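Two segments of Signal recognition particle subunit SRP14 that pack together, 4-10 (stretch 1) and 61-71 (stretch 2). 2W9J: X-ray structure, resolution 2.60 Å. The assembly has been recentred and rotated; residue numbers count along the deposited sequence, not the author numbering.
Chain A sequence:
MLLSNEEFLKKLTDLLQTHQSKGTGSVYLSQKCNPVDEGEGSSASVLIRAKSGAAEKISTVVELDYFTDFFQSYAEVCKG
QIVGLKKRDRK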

ATOM      1  N   SER A   4       3.613  -8.519  -3.071  1.00 41.51           N
ATOM      2  CA  SER A   4       2.603  -8.410  -4.110  1.00 42.24           C
ATOM      3  C   SER A   4       1.555  -7.405  -3.651  1.00 42.63           C
ATOM      4  O   SER A   4       1.409  -7.154  -2.455  1.00 42.59           O
ATOM      5  CB  SER A   4       1.947  -9.768  -4.383  1.00 42.38           C
ATOM      6  OG  SER A   4       1.262 -10.251  -3.236  1.00 43.03           O
ATOM      7  N   ASN A   5       0.846  -6.826  -4.615  1.00 43.35           N
ATOM      8  CA  ASN A   5      -0.242  -5.908  -4.349  1.00 44.17           C
ATOM      9  C   ASN A   5      -1.260  -6.457  -3.347  1.00 45.31           C
ATOM     10  O   ASN A   5      -1.626  -5.765  -2.393  1.00 46.14           O
ATOM     11  CB  ASN A   5      -0.933  -5.532  -5.658  1.00 43.70           C
ATOM     12  CG  ASN A   5       0.031  -4.946  -6.676  1.00 43.46           C
ATOM     13  OD1 ASN A   5       1.230  -4.828  -6.412  1.00 42.56           O
ATOM     14  ND2 ASN A   5      -0.491  -4.574  -7.852  1.00 41.08           N
ATOM     15  N   GLU A   6      -1.699  -7.695  -3.547  1.00 46.02           N
ATOM     16  CA  GLU A   6      -2.716  -8.289  -2.685  1.00 46.83           C
ATOM     17  C   GLU A   6      -2.202  -8.482  -1.257  1.00 46.92           C
ATOM     18  O   GLU A   6      -2.940  -8.297  -0.303  1.00 47.55           O
ATOM     19  CB  GLU A   6      -3.299  -9.575  -3.306  1.00 46.93           C
ATOM     20  CG  GLU A   6      -4.176  -9.288  -4.559  1.00 49.41           C
ATOM     21  CD  GLU A   6      -4.747 -10.537  -5.281  1.00 52.89           C
ATOM     22  OE1 GLU A   6      -4.212 -11.664  -5.120  1.00 53.80           O
ATOM     23  OE2 GLU A   6      -5.745 -10.380  -6.034  1.00 53.89           O
ATOM     24  N   GLU A   7      -0.927  -8.807  -1.102  1.00 47.31           N
ATOM     25  CA  GLU A   7      -0.326  -8.891   0.236  1.00 47.65           C
ATOM     26  C   GLU A   7      -0.079  -7.512   0.885  1.00 47.18           C
ATOM     27  O   GLU A   7      -0.227  -7.367   2.096  1.00 47.45           O
ATOM     28  CB  GLU A   7       0.961  -9.730   0.213  1.00 47.86           C
ATOM     29  CG  GLU A   7       1.459 -10.173   1.591  1.00 49.98           C
ATOM     30  CD  GLU A   7       0.384 -10.900   2.409  1.00 53.12           C
ATOM     31  OE1 GLU A   7      -0.227 -11.859   1.877  1.00 54.38           O
ATOM     32  OE2 GLU A   7       0.147 -10.513   3.583  1.00 53.91           O
ATOM     33  N   PHE A   8       0.290  -6.512   0.084  1.00 46.57           N
ATOM     34  CA  PHE A   8       0.517  -5.149   0.582  1.00 46.09           C
ATOM     35  C   PHE A   8      -0.755  -4.583   1.189  1.00 46.51           C
ATOM     36  O   PHE A   8      -0.725  -3.981   2.256  1.00 47.06           O
ATOM     37  CB  PHE A   8       0.977  -4.251  -0.559  1.00 45.73           C
ATOM     38  CG  PHE A   8       1.158  -2.799  -0.181  1.00 43.37           C
ATOM     39  CD1 PHE A   8       2.399  -2.326   0.233  1.00 41.85           C
ATOM     40  CD2 PHE A   8       0.118  -1.897  -0.302  1.00 40.56           C
ATOM     41  CE1 PHE A   8       2.579  -0.993   0.563  1.00 38.86           C
ATOM     42  CE2 PHE A   8       0.298  -0.558   0.025  1.00 39.81           C
ATOM     43  CZ  PHE A   8       1.526  -0.109   0.449  1.00 38.76           C
ATOM     44  N   LEU A   9      -1.871  -4.777   0.498  1.00 46.53           N
ATOM     45  CA  LEU A   9      -3.171  -4.350   0.986  1.00 46.64           C
ATOM     46  C   LEU A   9      -3.592  -5.126   2.220  1.00 47.10           C
ATOM     47  O   LEU A   9      -4.296  -4.587   3.077  1.00 46.95           O
ATOM     48  CB  LEU A   9      -4.222  -4.522  -0.107  1.00 46.34           C
ATOM     49  CG  LEU A   9      -3.977  -3.650  -1.331  1.00 45.43           C
ATOM     50  CD1 LEU A   9      -4.921  -4.001  -2.448  1.00 45.07           C
ATOM     51  CD2 LEU A   9      -4.063  -2.186  -0.971  1.00 44.47           C
ATOM     52  N   LYS A  10      -3.174  -6.389   2.300  1.00 47.73           N
ATOM     53  CA  LYS A  10      -3.494  -7.231   3.444  1.00 48.41           C
ATOM     54  C   LYS A  10      -2.732  -6.758   4.674  1.00 48.89           C
ATOM     55  O   LYS A  10      -3.287  -6.719   5.782  1.00 49.18           O
ATOM     56  CB  LYS A  10      -3.179  -8.698   3.161  1.00 48.33           C
ATOM     57  CG  LYS A  10      -3.381  -9.631   4.360  1.00 49.13           C
ATOM     58  CD  LYS A  10      -4.809  -9.517   4.937  1.00 51.17           C
ATOM     59  CE  LYS A  10      -4.926 -10.107   6.346  1.00 50.92           C
ATOM     60  NZ  LYS A  10      -5.948  -9.394   7.170  1.00 50.55           N
ATOM     61  N   VAL A  61       5.150  -3.019  -5.956  1.00 40.20           N
ATOM     62  CA  VAL A  61       5.264  -2.350  -7.243  1.00 39.97           C
ATOM     63  C   VAL A  61       3.954  -2.484  -7.999  1.00 40.17           C
ATOM     64  O   VAL A  61       3.509  -3.596  -8.317  1.00 39.86           O
ATOM     65  CB  VAL A  61       6.427  -2.877  -8.095  1.00 39.98           C
ATOM     66  CG1 VAL A  61       6.416  -2.218  -9.462  1.00 39.21           C
ATOM     67  CG2 VAL A  61       7.759  -2.604  -7.403  1.00 40.52           C
ATOM     68  N   VAL A  62       3.347  -1.334  -8.277  1.00 40.20           N
ATOM     69  CA  VAL A  62       2.083  -1.286  -8.990  1.00 40.36           C
ATOM     70  C   VAL A  62       2.289  -0.921 -10.456  1.00 40.76           C
ATOM     71  O   VAL A  62       2.808   0.149 -10.777  1.00 40.47           O
ATOM     72  CB  VAL A  62       1.084  -0.313  -8.321  1.00 40.23           C
ATOM     73  CG1 VAL A  62      -0.279  -0.449  -8.969  1.00 40.03           C
ATOM     74  CG2 VAL A  62       0.985  -0.599  -6.819  1.00 39.76           C
ATOM     75  N   GLU A  63       1.867  -1.824 -11.336  1.00 41.63           N
ATOM     76  CA  GLU A  63       1.987  -1.624 -12.776  1.00 42.78           C
ATOM     77  C   GLU A  63       0.918  -0.656 -13.266  1.00 43.22           C
ATOM     78  O   GLU A  63      -0.215  -0.709 -12.792  1.00 43.13           O
ATOM     79  CB  GLU A  63       1.898  -2.966 -13.507  1.00 42.65           C
ATOM     80  CG  GLU A  63       3.005  -3.952 -13.088  1.00 44.68           C
ATOM     81  CD  GLU A  63       3.537  -4.775 -14.260  1.00 46.41           C
ATOM     82  OE1 GLU A  63       2.786  -5.002 -15.236  1.00 47.82           O
ATOM     83  OE2 GLU A  63       4.710  -5.197 -14.209  1.00 47.59           O
ATOM     84  N   LEU A  64       1.281   0.223 -14.205  1.00 44.02           N
ATOM     85  CA  LEU A  64       0.341   1.218 -14.752  1.00 45.05           C
ATOM     86  C   LEU A  64      -1.028   0.658 -15.107  1.00 45.38           C
ATOM     87  O   LEU A  64      -2.046   1.279 -14.822  1.00 45.46           O
ATOM     88  CB  LEU A  64       0.915   1.921 -15.985  1.00 45.28           C
ATOM     89  CG  LEU A  64       1.804   3.161 -15.812  1.00 46.25           C
ATOM     90  CD1 LEU A  64       1.748   4.011 -17.090  1.00 46.83           C
ATOM     91  CD2 LEU A  64       1.421   4.001 -14.583  1.00 46.53           C
ATOM     92  N   ASP A  65      -1.038  -0.515 -15.732  1.00 45.99           N
ATOM     93  CA  ASP A  65      -2.268  -1.183 -16.137  1.00 46.64           C
ATOM     94  C   ASP A  65      -3.195  -1.510 -14.958  1.00 46.88           C
ATOM     95  O   ASP A  65      -4.401  -1.666 -15.133  1.00 46.62           O
ATOM     96  CB  ASP A  65      -1.933  -2.464 -16.915  1.00 46.87           C
ATOM     97  CG  ASP A  65      -1.357  -2.188 -18.306  1.00 47.39           C
ATOM     98  OD1 ASP A  65      -1.478  -1.039 -18.798  1.00 48.54           O
ATOM     99  OD2 ASP A  65      -0.787  -3.129 -18.911  1.00 46.79           O
ATOM    100  N   TYR A  66      -2.628  -1.613 -13.762  1.00 47.21           N
ATOM    101  CA  TYR A  66      -3.391  -2.036 -12.600  1.00 47.90           C
ATOM    102  C   TYR A  66      -3.676  -0.877 -11.639  1.00 47.59           C
ATOM    103  O   TYR A  66      -4.215  -1.081 -10.550  1.00 47.53           O
ATOM    104  CB  TYR A  66      -2.665  -3.188 -11.885  1.00 48.50           C
ATOM    105  CG  TYR A  66      -3.564  -4.056 -11.004  1.00 51.42           C
ATOM    106  CD1 TYR A  66      -3.445  -4.028  -9.605  1.00 53.49           C
ATOM    107  CD2 TYR A  66      -4.536  -4.905 -11.570  1.00 53.46           C
ATOM    108  CE1 TYR A  66      -4.264  -4.822  -8.786  1.00 55.43           C
ATOM    109  CE2 TYR A  66      -5.363  -5.706 -10.761  1.00 55.50           C
ATOM    110  CZ  TYR A  66      -5.218  -5.654  -9.370  1.00 56.93           C
ATOM    111  OH  TYR A  66      -6.023  -6.428  -8.559  1.00 58.59           O
ATOM    112  N   PHE A  67      -3.330   0.340 -12.052  1.00 47.36           N
ATOM    113  CA  PHE A  67      -3.508   1.533 -11.214  1.00 47.35           C
ATOM    114  C   PHE A  67      -4.955   1.745 -10.709  1.00 47.39           C
ATOM    115  O   PHE A  67      -5.197   1.805  -9.494  1.00 47.31           O
ATOM    116  CB  PHE A  67      -2.995   2.776 -11.955  1.00 47.25           C
ATOM    117  CG  PHE A  67      -1.649   3.269 -11.484  1.00 47.30           C
ATOM    118  CD1 PHE A  67      -0.595   2.379 -11.253  1.00 46.76           C
ATOM    119  CD2 PHE A  67      -1.429   4.638 -11.295  1.00 46.95           C
ATOM    120  CE1 PHE A  67       0.637   2.834 -10.822  1.00 46.32           C
ATOM    121  CE2 PHE A  67      -0.201   5.107 -10.864  1.00 46.68           C
ATOM    122  CZ  PHE A  67       0.842   4.200 -10.630  1.00 47.14           C
ATOM    123  N   THR A  68      -5.905   1.857 -11.637  1.00 47.36           N
ATOM    124  CA  THR A  68      -7.326   1.982 -11.290  1.00 47.56           C
ATOM    125  C   THR A  68      -7.731   0.971 -10.205  1.00 47.47           C
ATOM    126  O   THR A  68      -8.216   1.355  -9.131  1.00 47.50           O
ATOM    127  CB  THR A  68      -8.216   1.778 -12.530  1.00 47.58           C
ATOM    128  OG1 THR A  68      -7.919   2.782 -13.506  1.00 48.13           O
ATOM    129  CG2 THR A  68      -9.680   1.852 -12.158  1.00 47.68           C
ATOM    130  N   ASP A  69      -7.504  -0.314 -10.507  1.00 47.26           N
ATOM    131  CA  ASP A  69      -7.840  -1.444  -9.636  1.00 46.63           C
ATOM    132  C   ASP A  69      -7.213  -1.318  -8.264  1.00 46.12           C
ATOM    133  O   ASP A  69      -7.907  -1.438  -7.249  1.00 45.70           O
ATOM    134  CB  ASP A  69      -7.376  -2.753 -10.280  1.00 46.75           C
ATOM    135  CG  ASP A  69      -8.331  -3.253 -11.355  1.00 47.82           C
ATOM    136  OD1 ASP A  69      -9.524  -3.510 -11.033  1.00 48.23           O
ATOM    137  OD2 ASP A  69      -7.882  -3.406 -12.520  1.00 48.18           O
ATOM    138  N   PHE A  70      -5.900  -1.073  -8.251  1.00 45.59           N
ATOM    139  CA  PHE A  70      -5.131  -0.992  -7.021  1.00 45.20           C
ATOM    140  C   PHE A  70      -5.554   0.171  -6.165  1.00 45.46           C
ATOM    141  O   PHE A  70      -5.729   0.014  -4.967  1.00 45.33           O
ATOM    142  CB  PHE A  70      -3.623  -0.904  -7.282  1.00 45.08           C
ATOM    143  CG  PHE A  70      -2.817  -0.845  -6.023  1.00 43.43           C
ATOM    144  CD1 PHE A  70      -2.447  -2.008  -5.373  1.00 41.40           C
ATOM    145  CD2 PHE A  70      -2.486   0.381  -5.445  1.00 42.95           C
ATOM    146  CE1 PHE A  70      -1.725  -1.958  -4.178  1.00 42.00           C
ATOM    147  CE2 PHE A  70      -1.765   0.438  -4.255  1.00 42.20           C
ATOM    148  CZ  PHE A  70      -1.382  -0.738  -3.620  1.00 41.45           C
ATOM    149  N   PHE A  71      -5.709   1.340  -6.769  1.00 46.23           N
ATOM    150  CA  PHE A  71      -6.161   2.495  -6.006  1.00 47.50           C
ATOM    151  C   PHE A  71      -7.618   2.377  -5.579  1.00 48.12           C
ATOM    152  O   PHE A  71      -8.015   2.918  -4.547  1.00 47.88           O
ATOM    153  CB  PHE A  71      -5.827   3.811  -6.712  1.00 47.40           C
ATOM    154  CG  PHE A  71      -4.356   4.083  -6.755  1.00 48.68           C
ATOM    155  CD1 PHE A  71      -3.654   4.037  -7.954  1.00 48.92           C
ATOM    156  CD2 PHE A  71      -3.645   4.307  -5.574  1.00 49.62           C
ATOM    157  CE1 PHE A  71      -2.276   4.249  -7.982  1.00 48.51           C
ATOM    158  CE2 PHE A  71      -2.268   4.517  -5.596  1.00 48.79           C
ATOM    159  CZ  PHE A  71      -1.584   4.488  -6.803  1.00 48.77           C
TER

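The first stretch enters a helix at Asn5, and the helix runs on beyond Lys10. Its first turn is laid down by backbone hydrogen bonds from Phe8 N to Ser4 O (2.8 Å) and from Leu9 N to Asn5 O (3.1 Å). Ser4 occupies the N-cap position, where a short hydroxyl side chain can fold back onto a free amide; Ser4 OG accepts from Glu7 N at 3.4 Å, a weak capping bond. The second stretch begins as a strand at Val61 and Val62, turns, and enters a helix at Phe67 with Tyr66 at the N-cap. Within the turn, Tyr66 N donates to Glu63 O (2.8 Å), and the new helix is then secured by Phe70 N to Tyr66 O (2.9 Å) and Phe71 N to Phe67 O (2.8 Å). The two helices run in nearly the same direction, 22° apart, but their axes come no closer than 11.8 Å. Such a spacing leaves side chains to bridge the gap, and large ones suit it.

Phe70 is the principal bridge from the second helix. Its CA-to-CB bond points toward the first helix, and its t rotamer extends the ring to three residues there. Phe70 CD1 lies 3.8 Å from Asn5 CB, Phe70 CE1 lies 4.0 Å from Leu9 CD2, and Phe70 CZ lies 3.8 Å from Phe8 CD2. The spacing of Asn5, Phe8 and Leu9, three and four residues along a helix, brings their side chains to one side, and the CA-to-CB bonds of all three point toward the second stretch. Phe8 CD2 meets the Phe70 ring at its edge, near the ring plane, so the two aromatic groups pack without lying flat on each other. Both phenylalanines are buried, as befits rings with no polar atoms to satisfy; Leu9, partly exposed, adds a branched aliphatic end to the same apolar cluster.

Asn5 serves a different border. It is the first residue of its helix, its side chain approaches Val61, Val62 and Tyr66 as well as Phe70, and it has the most area covered of any residue in the contact. Its CB packs on Phe70, while its amide approaches the backbone carbonyl oxygen of Val61 and the ring of Tyr66. The amide is probably turned over in the model, so the assignment of its oxygen and nitrogen remains open. A short polar side chain with an aliphatic CB suits this mixed setting. Tyr66 is exposed; its CA-to-CB bond points toward the first stretch, and its ring comes close to the Asn5 amide.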